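Local coordinates for chromosomal replication initiator protein DnaA (Aquifex aeolicus, PDB 1L8Q) that probably initiates and regulates chromosomal replication by binding the replication origin in its ATP-bound form, using a nucleotide-binding AAA+ domain and a separate double-stranded-DNA-binding domain, at residues Asp2-Tyr8 / Gly58-Lys62; Tyr8-Phe13 / Thr51-Ala57; Tyr37-Tyr43 / Gly159-Ile164; Asp100-Asp106 / Lys132-Ala137. Residue numbers count along the deposited sequence, not the author numbering.

The four contacts join the parallel sheet, helix 50-63 and the N-terminal loop of one AAA+ ATPase domain. Contacts 3 and 4 are pairings of parallel strands in the same sheet, where strands 40-43 and 133-138 are neighbours; contact 4 is the more deeply buried, contact 3 lies at an outer strand. Contacts 1 and 2 both pack the N-terminal loop on helix 50-63 and share Tyr8, yet differ in chemistry: contact 1 is a surface clasp of amide and charged groups, contact 2 a buried aromatic cluster beside ADP. Helix and sheet meet largely through apolar packing, with a polar link near the magnesium where Thr51 OG1 of contact 2 lies 2.6 Å from Asp105 OD2 of contact 4.

Contact 1 (Asp2-Tyr8 / Gly58-Lys62); sequences DFLNPKY and GNEAK
Two polar clasps fasten an irregular N-terminal loop to the surface of a helix, an example of how a segment without regular structure is held by a few well-placed side chains. At one end Lys62 NZ forms a salt bridge with Asp2 OD2 at 2.9 Å; at the other, the amide of Asn59 (chi1 m) donates from ND2 to Tyr8 O at 2.9 Å and, weakly, from the same ND2 to Asn5 O at 3.3 Å. Asp2 (chi1 p) closes an Asx turn, its OD1 accepting from Leu4 N at 2.7 Å, while Asn5 to Tyr8 form a type I beta turn with Tyr8 N to Asn5 O at 3.2 Å, so that Asn59 bridges the carbonyls of the turn's first and last residues. Pro6 and Asn59 set the register, their CA atoms 6.6 Å apart. Between the clasps Leu4 (chi1 m, chi2 t) lies on the helix: its CD1 is 3.7 Å from Gly58 C, and its CB 3.2 Å from Asn59 OD1. An ideal CB on Gly58 would clash with Leu4 CD2, so the close fit depends on the missing side chain. Beyond the helix Leu4 reaches Val68 and Tyr70 of strand 68-72 and Leu103 of strand 101-105, and the backbone of Asp2 bonds to that of Tyr70, placing the loop over helix 50-63 and the edge of the parallel sheet.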
# COMPACT_ATOMS: atom_id res chain seq x y z
N ASP A 2 -5.08 -0.86 -24.72
CA ASP A 2 -4.03 -1.53 -23.87
C ASP A 2 -3.97 -0.99 -22.42
O ASP A 2 -3.80 -1.75 -21.48
CB ASP A 2 -2.65 -1.48 -24.54
CG ASP A 2 -2.08 -0.09 -24.61
OD1 ASP A 2 -2.32 0.70 -23.69
OD2 ASP A 2 -1.35 0.29 -25.55
N PHE A 3 -4.13 0.32 -22.27
CA PHE A 3 -4.22 0.95 -20.95
C PHE A 3 -2.88 1.20 -20.29
O PHE A 3 -2.79 1.32 -19.08
CB PHE A 3 -5.17 0.16 -20.03
CG PHE A 3 -6.52 -0.07 -20.64
CD1 PHE A 3 -6.77 -1.23 -21.36
CD2 PHE A 3 -7.52 0.88 -20.53
CE1 PHE A 3 -8.01 -1.44 -21.95
CE2 PHE A 3 -8.76 0.68 -21.11
CZ PHE A 3 -9.01 -0.48 -21.83
N LEU A 4 -1.84 1.31 -21.09
CA LEU A 4 -0.52 1.57 -20.56
C LEU A 4 -0.25 3.06 -20.38
O LEU A 4 -0.64 3.88 -21.21
CB LEU A 4 0.52 0.94 -21.46
CG LEU A 4 0.44 -0.58 -21.56
CD1 LEU A 4 1.24 -1.08 -22.74
CD2 LEU A 4 0.92 -1.22 -20.27
N ASN A 5 0.44 3.40 -19.29
CA ASN A 5 0.85 4.76 -19.00
C ASN A 5 2.35 4.89 -19.29
O ASN A 5 3.18 4.39 -18.53
CB ASN A 5 0.58 5.07 -17.53
CG ASN A 5 0.57 6.55 -17.23
OD1 ASN A 5 -0.47 7.11 -16.89
ND2 ASN A 5 1.72 7.20 -17.35
N PRO A 6 2.69 5.54 -20.38
CA PRO A 6 4.08 5.63 -20.83
C PRO A 6 5.08 6.01 -19.75
O PRO A 6 6.25 5.67 -19.89
CB PRO A 6 4.02 6.73 -21.89
CG PRO A 6 2.65 6.65 -22.44
CD PRO A 6 1.76 6.23 -21.29
N LYS A 7 4.64 6.69 -18.69
CA LYS A 7 5.56 7.19 -17.66
C LYS A 7 6.34 6.10 -16.90
O LYS A 7 7.39 6.37 -16.35
CB LYS A 7 4.84 8.12 -16.67
CG LYS A 7 4.24 7.42 -15.47
CD LYS A 7 3.45 8.39 -14.57
CE LYS A 7 2.75 7.63 -13.43
NZ LYS A 7 2.03 8.54 -12.48
N TYR A 8 5.81 4.89 -16.86
CA TYR A 8 6.48 3.79 -16.17
C TYR A 8 7.41 3.08 -17.13
O TYR A 8 6.96 2.54 -18.13
CB TYR A 8 5.45 2.76 -15.69
CG TYR A 8 4.39 3.26 -14.75
CD1 TYR A 8 4.70 3.63 -13.45
CD2 TYR A 8 3.05 3.29 -15.13
CE1 TYR A 8 3.71 4.04 -12.57
CE2 TYR A 8 2.06 3.69 -14.27
CZ TYR A 8 2.39 4.06 -12.99
OH TYR A 8 1.40 4.47 -12.13
N GLY A 58 4.94 -3.91 -20.09
CA GLY A 58 4.00 -3.72 -21.17
C GLY A 58 4.51 -2.71 -22.16
O GLY A 58 4.46 -2.93 -23.37
N ASN A 59 5.00 -1.58 -21.67
CA ASN A 59 5.51 -0.57 -22.58
C ASN A 59 6.64 -1.10 -23.46
O ASN A 59 6.71 -0.77 -24.64
CB ASN A 59 5.94 0.70 -21.84
CG ASN A 59 4.77 1.47 -21.30
OD1 ASN A 59 3.69 1.44 -21.88
ND2 ASN A 59 4.97 2.14 -20.19
N GLU A 60 7.51 -1.92 -22.87
CA GLU A 60 8.60 -2.53 -23.61
C GLU A 60 8.07 -3.45 -24.69
O GLU A 60 8.46 -3.34 -25.86
CB GLU A 60 9.49 -3.34 -22.68
CG GLU A 60 10.85 -2.74 -22.42
CD GLU A 60 11.71 -2.69 -23.66
OE1 GLU A 60 12.07 -3.77 -24.17
OE2 GLU A 60 12.03 -1.58 -24.13
N ALA A 61 7.20 -4.38 -24.30
CA ALA A 61 6.67 -5.34 -25.25
C ALA A 61 5.96 -4.62 -26.40
O ALA A 61 5.99 -5.08 -27.55
CB ALA A 61 5.74 -6.31 -24.56
N LYS A 62 5.35 -3.48 -26.11
CA LYS A 62 4.63 -2.75 -27.14
C LYS A 62 5.60 -2.04 -28.07
O LYS A 62 5.43 -2.02 -29.28
CB LYS A 62 3.66 -1.75 -26.53
CG LYS A 62 2.71 -1.15 -27.54
CD LYS A 62 1.61 -0.37 -26.88
CE LYS A 62 2.09 1.00 -26.45
NZ LYS A 62 0.96 1.93 -26.25

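Contact 2 (Tyr8-Phe13 / Thr51-Ala57); sequences YTLENF and THLLQAA. With MG (magnesium ion), chain B; ADP (adenosine-5'-diphosphate), chain C.
The edges of two rings meet opposite faces of the His52 imidazole (chi1 t): Phe13 (chi1 t) at 5.3 Å between centroids with planes at 66°, and Tyr8 (chi1 m), more offset, at 5.2 Å and 64°. Leu53 CD1 lies over one Phe13 face in a CH-pi contact, 4.2 Å from the centroid. Leu10 CD2 packs 3.5 Å from Ala56 CB. The loop, extended at Thr9 and turning from Leu10, is nearest the helix at Thr9 and Ala56, CA atoms 4.1 Å apart. Outward, His52 NE2 donates to Thr9 O (3.2 Å), and Asn12 N to Thr9 OG1 (2.8 Å, an ST motif). His52 ND1 meets ADP O2' in a 2.6 Å hydrogen bond. At the Walker A end, Thr51 N and His52 N bind ADP O1B (2.9 Å) and O1A (2.6 Å); Thr51 OG1 ligates magnesium at 1.9 Å and bonds to Asp105. Leu54 points away from the loop onto Ile135 and Ala137 of strand 133-138, so helix 50-63 lies between them, with helix 20-31 beside Leu53.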
# COMPACT_ATOMS: atom_id res chain seq x y z
N TYR A 8 5.81 4.89 -16.86
CA TYR A 8 6.48 3.79 -16.17
C TYR A 8 7.41 3.08 -17.13
O TYR A 8 6.96 2.54 -18.13
CB TYR A 8 5.45 2.76 -15.69
CG TYR A 8 4.39 3.26 -14.75
CD1 TYR A 8 4.70 3.63 -13.45
CD2 TYR A 8 3.05 3.29 -15.13
CE1 TYR A 8 3.71 4.04 -12.57
CE2 TYR A 8 2.06 3.69 -14.27
CZ TYR A 8 2.39 4.06 -12.99
OH TYR A 8 1.40 4.47 -12.13
N THR A 9 8.71 3.04 -16.83
CA THR A 9 9.61 2.29 -17.68
C THR A 9 10.64 1.49 -16.91
O THR A 9 10.98 1.80 -15.77
CB THR A 9 10.33 3.20 -18.69
OG1 THR A 9 11.52 3.75 -18.10
CG2 THR A 9 9.47 4.43 -19.04
N LEU A 10 11.15 0.44 -17.56
CA LEU A 10 12.20 -0.37 -16.98
C LEU A 10 13.40 0.50 -16.81
O LEU A 10 14.27 0.24 -16.00
CB LEU A 10 12.56 -1.52 -17.91
CG LEU A 10 11.72 -2.79 -17.86
CD1 LEU A 10 11.28 -3.09 -16.45
CD2 LEU A 10 10.54 -2.62 -18.75
N GLU A 11 13.46 1.55 -17.60
CA GLU A 11 14.61 2.44 -17.56
C GLU A 11 14.56 3.40 -16.36
O GLU A 11 15.60 3.78 -15.83
CB GLU A 11 14.76 3.17 -18.90
CG GLU A 11 14.54 2.27 -20.12
CD GLU A 11 13.30 2.64 -20.94
OE1 GLU A 11 13.32 3.71 -21.62
OE2 GLU A 11 12.32 1.85 -20.93
N ASN A 12 13.36 3.78 -15.93
CA ASN A 12 13.25 4.60 -14.73
C ASN A 12 12.85 3.82 -13.49
O ASN A 12 12.42 4.40 -12.50
CB ASN A 12 12.38 5.87 -14.92
CG ASN A 12 11.00 5.57 -15.47
OD1 ASN A 12 10.48 6.33 -16.28
ND2 ASN A 12 10.38 4.47 -15.01
N PHE A 13 12.97 2.51 -13.56
CA PHE A 13 12.78 1.68 -12.38
C PHE A 13 14.14 1.59 -11.71
O PHE A 13 15.09 1.08 -12.30
CB PHE A 13 12.29 0.28 -12.76
CG PHE A 13 11.84 -0.56 -11.57
CD1 PHE A 13 10.54 -0.47 -11.09
CD2 PHE A 13 12.71 -1.46 -10.98
CE1 PHE A 13 10.13 -1.25 -10.01
CE2 PHE A 13 12.31 -2.24 -9.91
CZ PHE A 13 11.02 -2.14 -9.43
N THR A 51 2.83 -2.04 -9.86
CA THR A 51 2.18 -1.47 -11.03
C THR A 51 3.23 -0.90 -11.98
O THR A 51 3.19 -1.11 -13.19
CB THR A 51 1.16 -0.41 -10.62
OG1 THR A 51 0.11 -1.03 -9.86
CG2 THR A 51 0.44 0.16 -11.85
N HIS A 52 4.20 -0.21 -11.43
CA HIS A 52 5.25 0.35 -12.23
C HIS A 52 5.92 -0.74 -13.07
O HIS A 52 6.14 -0.57 -14.27
CB HIS A 52 6.27 1.01 -11.31
CG HIS A 52 7.36 1.71 -12.04
ND1 HIS A 52 7.71 3.02 -11.78
CD2 HIS A 52 8.18 1.29 -13.04
CE1 HIS A 52 8.71 3.37 -12.57
NE2 HIS A 52 9.01 2.34 -13.34
N LEU A 53 6.25 -1.86 -12.45
CA LEU A 53 6.95 -2.93 -13.13
C LEU A 53 6.08 -3.59 -14.21
O LEU A 53 6.56 -3.86 -15.33
CB LEU A 53 7.44 -3.95 -12.12
CG LEU A 53 8.52 -4.95 -12.52
CD1 LEU A 53 9.73 -4.23 -13.09
CD2 LEU A 53 8.91 -5.74 -11.29
N LEU A 54 4.81 -3.84 -13.90
CA LEU A 54 3.92 -4.44 -14.90
C LEU A 54 3.83 -3.53 -16.11
O LEU A 54 3.96 -3.98 -17.26
CB LEU A 54 2.52 -4.66 -14.33
CG LEU A 54 2.16 -6.05 -13.82
CD1 LEU A 54 3.20 -6.60 -12.88
CD2 LEU A 54 0.78 -5.99 -13.15
N GLN A 55 3.62 -2.25 -15.87
CA GLN A 55 3.44 -1.32 -16.95
C GLN A 55 4.72 -1.05 -17.72
O GLN A 55 4.68 -0.75 -18.92
CB GLN A 55 2.82 -0.03 -16.44
CG GLN A 55 1.48 -0.24 -15.80
CD GLN A 55 0.42 0.60 -16.44
OE1 GLN A 55 -0.67 0.75 -15.90
NE2 GLN A 55 0.73 1.15 -17.60
N ALA A 56 5.85 -1.14 -17.05
CA ALA A 56 7.11 -0.95 -17.75
C ALA A 56 7.33 -2.13 -18.69
O ALA A 56 7.80 -1.94 -19.81
CB ALA A 56 8.25 -0.82 -16.78
N ALA A 57 6.98 -3.34 -18.25
CA ALA A 57 7.08 -4.51 -19.12
C ALA A 57 6.18 -4.32 -20.33
O ALA A 57 6.60 -4.54 -21.46
CB ALA A 57 6.68 -5.80 -18.35
MG MG B . -0.05 -0.82 -7.93
PB ADP C . 2.38 -0.51 -6.15
O1B ADP C . 1.76 -0.80 -7.52
O2B ADP C . 3.20 -1.63 -5.59
O3B ADP C . 1.42 0.11 -5.18
PA ADP C . 3.47 1.40 -7.79
O1A ADP C . 4.03 0.54 -8.91
O2A ADP C . 2.06 1.88 -8.05
O3A ADP C . 3.47 0.61 -6.41
O5' ADP C . 4.47 2.61 -7.50
C5' ADP C . 4.13 3.60 -6.55
C4' ADP C . 4.92 4.83 -6.95
O4' ADP C . 6.30 4.67 -6.57
C3' ADP C . 4.92 4.96 -8.46
O3' ADP C . 4.97 6.35 -8.71
C2' ADP C . 6.22 4.30 -8.86
O2' ADP C . 6.77 4.71 -10.10
C1' ADP C . 7.14 4.65 -7.72
N9 ADP C . 8.13 3.57 -7.63
C8 ADP C . 7.94 2.35 -7.08
N7 ADP C . 9.09 1.61 -7.17
C5 ADP C . 10.00 2.35 -7.80
C6 ADP C . 11.40 2.18 -8.22
N6 ADP C . 12.06 1.03 -7.98
N1 ADP C . 12.00 3.20 -8.84
C2 ADP C . 11.37 4.36 -9.08
N3 ADP C . 10.09 4.58 -8.72
C4 ADP C . 9.38 3.64 -8.10
O HOH W 1 -0.83 -0.87 -5.91
O HOH W 2 -0.53 -2.94 -7.89
O HOH W 3 -0.30 0.97 -7.70
O HOH W 4 -2.12 -0.94 -8.26

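Contact 3 (Tyr37-Tyr43 / Gly159-Ile164); sequences YNPIFIY and GILVEI
Tyr43, with chi1 p, lays its ring over the neighbouring strand, CZ standing 3.5 Å from Glu163 CB and the ring centroid 3.8 Å from Glu163 CA in a CH-pi contact. The pair it spans is a parallel one in the five-stranded sheet of the AAA+ domain, with strand order 2-3-4-1-5; here the first strand, 40-43, which leads into the P-loop, meets 160-163, one of the two outermost strands. Their axes approach to 4.9 Å and cross at -18°. The register pairs Ile40 with Ile160, Phe41 with Leu161, Ile42 with Val162 and Tyr43 with Glu163. Ile160 N bonds to Pro39 O and Phe41 N to Ile160 O, both at 2.9 Å; Val162 N to Phe41 O follows at 3.1 Å and Tyr43 N to Val162 O at 3.2 Å. On the face of Ile40 and Ile42, Ile40 CG1 lies 3.7 Å from Ile160 CG2 and Ile42 CG1 3.9 Å from Val162 CG2, beneath helices 20-31 and 50-63. On the other face Phe41 CB meets Leu161 CD1 at 3.7 Å. A cis peptide precedes Pro39, and Tyr37 brings its CB 3.6 Å from Ile160 CG2, its hydroxyl held by Glu28. Ile164, whose side chain touches Thr48 of the ADP site, closes the pairing: its N reaches Tyr43 O at 2.7 Å.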
# COMPACT_ATOMS: atom_id res chain seq x y z
N TYR A 37 9.34 -18.06 -18.16
CA TYR A 37 8.53 -18.01 -16.97
C TYR A 37 7.11 -17.71 -17.35
O TYR A 37 6.85 -16.70 -17.98
CB TYR A 37 9.02 -16.90 -16.06
CG TYR A 37 10.47 -16.98 -15.70
CD1 TYR A 37 11.02 -18.14 -15.14
CD2 TYR A 37 11.30 -15.88 -15.88
CE1 TYR A 37 12.37 -18.20 -14.79
CE2 TYR A 37 12.64 -15.94 -15.52
CZ TYR A 37 13.17 -17.10 -14.99
OH TYR A 37 14.48 -17.14 -14.65
N ASN A 38 6.19 -18.55 -16.93
CA ASN A 38 4.79 -18.31 -17.20
C ASN A 38 3.98 -19.14 -16.26
O ASN A 38 4.04 -20.35 -16.31
CB ASN A 38 4.45 -18.66 -18.66
CG ASN A 38 3.42 -17.69 -19.28
OD1 ASN A 38 3.15 -16.59 -18.74
ND2 ASN A 38 2.85 -18.08 -20.41
N PRO A 39 3.25 -18.50 -15.37
CA PRO A 39 3.21 -17.05 -15.29
C PRO A 39 4.25 -16.50 -14.34
O PRO A 39 4.94 -17.25 -13.63
CB PRO A 39 1.85 -16.78 -14.67
CG PRO A 39 1.47 -18.04 -13.97
CD PRO A 39 2.41 -19.14 -14.34
N ILE A 40 4.35 -15.17 -14.33
CA ILE A 40 5.12 -14.44 -13.35
C ILE A 40 4.10 -13.83 -12.41
O ILE A 40 3.17 -13.18 -12.86
CB ILE A 40 5.90 -13.32 -14.02
CG1 ILE A 40 7.00 -13.88 -14.90
CG2 ILE A 40 6.50 -12.38 -12.97
CD1 ILE A 40 7.72 -12.82 -15.64
N PHE A 41 4.29 -14.01 -11.11
CA PHE A 41 3.35 -13.49 -10.12
C PHE A 41 4.14 -12.64 -9.14
O PHE A 41 4.87 -13.18 -8.31
CB PHE A 41 2.70 -14.65 -9.37
CG PHE A 41 1.58 -14.25 -8.49
CD1 PHE A 41 1.82 -13.62 -7.27
CD2 PHE A 41 0.27 -14.55 -8.84
CE1 PHE A 41 0.76 -13.26 -6.44
CE2 PHE A 41 -0.79 -14.21 -8.01
CZ PHE A 41 -0.55 -13.57 -6.81
N ILE A 42 4.00 -11.32 -9.25
CA ILE A 42 4.71 -10.41 -8.37
C ILE A 42 3.84 -9.99 -7.19
O ILE A 42 2.69 -9.63 -7.37
CB ILE A 42 5.12 -9.17 -9.14
CG1 ILE A 42 6.10 -9.53 -10.25
CG2 ILE A 42 5.74 -8.13 -8.20
CD1 ILE A 42 6.18 -8.45 -11.33
N TYR A 43 4.39 -10.01 -5.98
CA TYR A 43 3.63 -9.56 -4.82
C TYR A 43 4.46 -8.72 -3.83
O TYR A 43 5.67 -8.91 -3.67
CB TYR A 43 2.97 -10.73 -4.10
CG TYR A 43 3.93 -11.66 -3.44
CD1 TYR A 43 4.16 -11.59 -2.07
CD2 TYR A 43 4.61 -12.59 -4.17
CE1 TYR A 43 5.04 -12.44 -1.46
CE2 TYR A 43 5.49 -13.46 -3.58
CZ TYR A 43 5.70 -13.38 -2.21
OH TYR A 43 6.57 -14.26 -1.61
N GLY A 159 4.24 -21.25 -11.91
CA GLY A 159 5.17 -20.31 -12.53
C GLY A 159 6.30 -19.85 -11.64
O GLY A 159 6.98 -20.66 -10.99
N ILE A 160 6.52 -18.54 -11.62
CA ILE A 160 7.52 -17.96 -10.73
C ILE A 160 6.92 -16.86 -9.85
O ILE A 160 6.30 -15.91 -10.34
CB ILE A 160 8.76 -17.44 -11.52
CG1 ILE A 160 9.78 -16.84 -10.55
CG2 ILE A 160 8.37 -16.44 -12.58
CD1 ILE A 160 11.23 -16.93 -11.04
N LEU A 161 7.08 -17.03 -8.55
CA LEU A 161 6.54 -16.09 -7.57
C LEU A 161 7.68 -15.28 -7.01
O LEU A 161 8.63 -15.83 -6.49
CB LEU A 161 5.90 -16.85 -6.41
CG LEU A 161 4.48 -17.36 -6.59
CD1 LEU A 161 4.20 -17.74 -8.01
CD2 LEU A 161 4.18 -18.51 -5.60
N VAL A 162 7.58 -13.96 -7.08
CA VAL A 162 8.63 -13.12 -6.53
C VAL A 162 8.10 -11.96 -5.70
O VAL A 162 7.33 -11.13 -6.16
CB VAL A 162 9.57 -12.59 -7.63
CG1 VAL A 162 9.90 -13.69 -8.61
CG2 VAL A 162 8.92 -11.49 -8.35
N GLU A 163 8.53 -11.90 -4.46
CA GLU A 163 8.15 -10.84 -3.55
C GLU A 163 8.91 -9.57 -3.93
O GLU A 163 10.04 -9.63 -4.32
CB GLU A 163 8.52 -11.25 -2.13
CG GLU A 163 8.09 -10.30 -1.04
CD GLU A 163 8.23 -10.93 0.33
OE1 GLU A 163 8.97 -11.95 0.44
OE2 GLU A 163 7.61 -10.42 1.30
N ILE A 164 8.28 -8.42 -3.80
CA ILE A 164 8.96 -7.18 -4.13
C ILE A 164 8.91 -6.21 -2.96
O ILE A 164 7.90 -6.11 -2.27
CB ILE A 164 8.34 -6.57 -5.40
CG1 ILE A 164 9.12 -5.36 -5.87
CG2 ILE A 164 6.87 -6.23 -5.20
CD1 ILE A 164 8.50 -4.72 -7.04

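Contact 4 (Asp100-Asp106 / Lys132-Ala137); sequences DLLLLDD and KQIILA
Backbone hydrogen bonds define this pairing within a beta-alpha-beta unit through helix 114-129. Strands 101-105 and 133-137 run parallel, axes 4.8 Å apart at 9°, with Leu101 opposite Gln133. Gln133 N bonds to Asp100 O (3.1 Å), Leu102 N to Gln133 O (3.0 Å), Ile135 N to Leu102 O (2.9 Å), Leu104 N to Ile135 O (3.0 Å) and Ala137 N to Leu104 O (3.0 Å). Apolar contacts are found on both faces: Leu103 CD2 (chi1 m) to Ile135 CB at 3.7 Å toward helix 50-63, and Leu104 CB to Leu136 CD1 at 3.5 Å toward helix 114-129. Charge marks the ends. Lys132 NZ forms a salt bridge to Asp100 OD1 at 3.3 Å, while Asp100 OD2 accepts from the backbone N of Arg67. Asp105, an ATP-site residue, bonds to Thr51, and Asp106 binds Mg(2+) in a structure of this protein, though it is not a direct ligand here. An apolar strand thus delivers two acidic residues to the nucleotide site, as in Walker B motifs.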
# COMPACT_ATOMS: atom_id res chain seq x y z
N ASP A 100 -0.18 -10.91 -26.83
CA ASP A 100 1.12 -11.53 -26.62
C ASP A 100 1.51 -11.39 -25.14
O ASP A 100 2.35 -12.13 -24.63
CB ASP A 100 2.21 -10.86 -27.45
CG ASP A 100 1.88 -10.81 -28.94
OD1 ASP A 100 1.59 -11.87 -29.54
OD2 ASP A 100 1.91 -9.74 -29.60
N LEU A 101 0.90 -10.41 -24.47
CA LEU A 101 1.27 -10.07 -23.10
C LEU A 101 0.05 -9.61 -22.31
O LEU A 101 -0.50 -8.57 -22.60
CB LEU A 101 2.29 -8.92 -23.11
CG LEU A 101 3.35 -8.85 -21.97
CD1 LEU A 101 3.69 -7.42 -21.58
CD2 LEU A 101 2.99 -9.68 -20.73
N LEU A 102 -0.35 -10.39 -21.31
CA LEU A 102 -1.46 -10.00 -20.46
C LEU A 102 -0.91 -9.55 -19.09
O LEU A 102 -0.08 -10.24 -18.47
CB LEU A 102 -2.45 -11.16 -20.31
CG LEU A 102 -3.47 -11.05 -19.18
CD1 LEU A 102 -4.25 -9.81 -19.33
CD2 LEU A 102 -4.39 -12.23 -19.18
N LEU A 103 -1.33 -8.39 -18.63
CA LEU A 103 -0.88 -7.90 -17.35
C LEU A 103 -2.09 -7.68 -16.47
O LEU A 103 -2.88 -6.75 -16.73
CB LEU A 103 -0.15 -6.57 -17.52
CG LEU A 103 1.01 -6.49 -18.53
CD1 LEU A 103 1.35 -5.05 -18.79
CD2 LEU A 103 2.24 -7.24 -18.04
N LEU A 104 -2.26 -8.53 -15.46
CA LEU A 104 -3.38 -8.42 -14.55
C LEU A 104 -2.86 -7.96 -13.20
O LEU A 104 -2.13 -8.70 -12.51
CB LEU A 104 -4.11 -9.75 -14.41
CG LEU A 104 -5.56 -9.60 -13.96
CD1 LEU A 104 -6.35 -8.82 -15.02
CD2 LEU A 104 -6.21 -10.94 -13.67
N ASP A 105 -3.24 -6.74 -12.83
CA ASP A 105 -2.74 -6.11 -11.63
C ASP A 105 -3.74 -6.26 -10.49
O ASP A 105 -4.93 -6.32 -10.74
CB ASP A 105 -2.55 -4.63 -11.93
CG ASP A 105 -1.54 -3.96 -11.04
OD1 ASP A 105 -1.03 -4.61 -10.09
OD2 ASP A 105 -1.17 -2.79 -11.23
N ASP A 106 -3.26 -6.33 -9.25
CA ASP A 106 -4.12 -6.42 -8.07
C ASP A 106 -5.06 -7.65 -8.01
O ASP A 106 -6.24 -7.53 -7.63
CB ASP A 106 -4.92 -5.14 -7.88
CG ASP A 106 -4.03 -3.94 -7.55
OD1 ASP A 106 -4.38 -2.80 -7.96
OD2 ASP A 106 -2.96 -4.03 -6.89
N LYS A 132 1.86 -17.62 -24.42
CA LYS A 132 1.74 -16.16 -24.35
C LYS A 132 2.04 -15.74 -22.92
O LYS A 132 1.68 -16.45 -21.97
CB LYS A 132 0.35 -15.70 -24.77
CG LYS A 132 0.08 -15.92 -26.22
CD LYS A 132 1.27 -15.45 -27.04
CE LYS A 132 1.00 -15.56 -28.54
NZ LYS A 132 2.17 -15.07 -29.34
N GLN A 133 2.71 -14.60 -22.76
CA GLN A 133 3.20 -14.20 -21.45
C GLN A 133 2.12 -13.65 -20.56
O GLN A 133 1.33 -12.81 -20.98
CB GLN A 133 4.34 -13.19 -21.58
CG GLN A 133 4.98 -12.79 -20.26
CD GLN A 133 5.83 -13.91 -19.65
OE1 GLN A 133 6.79 -14.38 -20.27
NE2 GLN A 133 5.48 -14.34 -18.45
N ILE A 134 2.10 -14.12 -19.33
CA ILE A 134 1.16 -13.63 -18.35
C ILE A 134 1.96 -13.08 -17.19
O ILE A 134 2.88 -13.74 -16.70
CB ILE A 134 0.29 -14.76 -17.86
CG1 ILE A 134 -0.50 -15.38 -19.02
CG2 ILE A 134 -0.65 -14.26 -16.77
CD1 ILE A 134 -1.00 -16.78 -18.72
N ILE A 135 1.65 -11.86 -16.77
CA ILE A 135 2.26 -11.32 -15.58
C ILE A 135 1.16 -10.84 -14.65
O ILE A 135 0.32 -10.04 -15.03
CB ILE A 135 3.21 -10.18 -15.93
CG1 ILE A 135 4.22 -10.64 -16.95
CG2 ILE A 135 3.95 -9.70 -14.68
CD1 ILE A 135 5.20 -9.58 -17.31
N LEU A 136 1.16 -11.38 -13.43
CA LEU A 136 0.18 -11.01 -12.44
C LEU A 136 0.87 -10.24 -11.36
O LEU A 136 2.08 -10.40 -11.17
CB LEU A 136 -0.46 -12.25 -11.80
CG LEU A 136 -1.31 -13.17 -12.65
CD1 LEU A 136 -2.00 -12.41 -13.75
CD2 LEU A 136 -0.44 -14.22 -13.20
N ALA A 137 0.12 -9.43 -10.64
CA ALA A 137 0.65 -8.74 -9.47
C ALA A 137 -0.42 -8.76 -8.40
O ALA A 137 -1.63 -8.75 -8.70
CB ALA A 137 1.03 -7.36 -9.80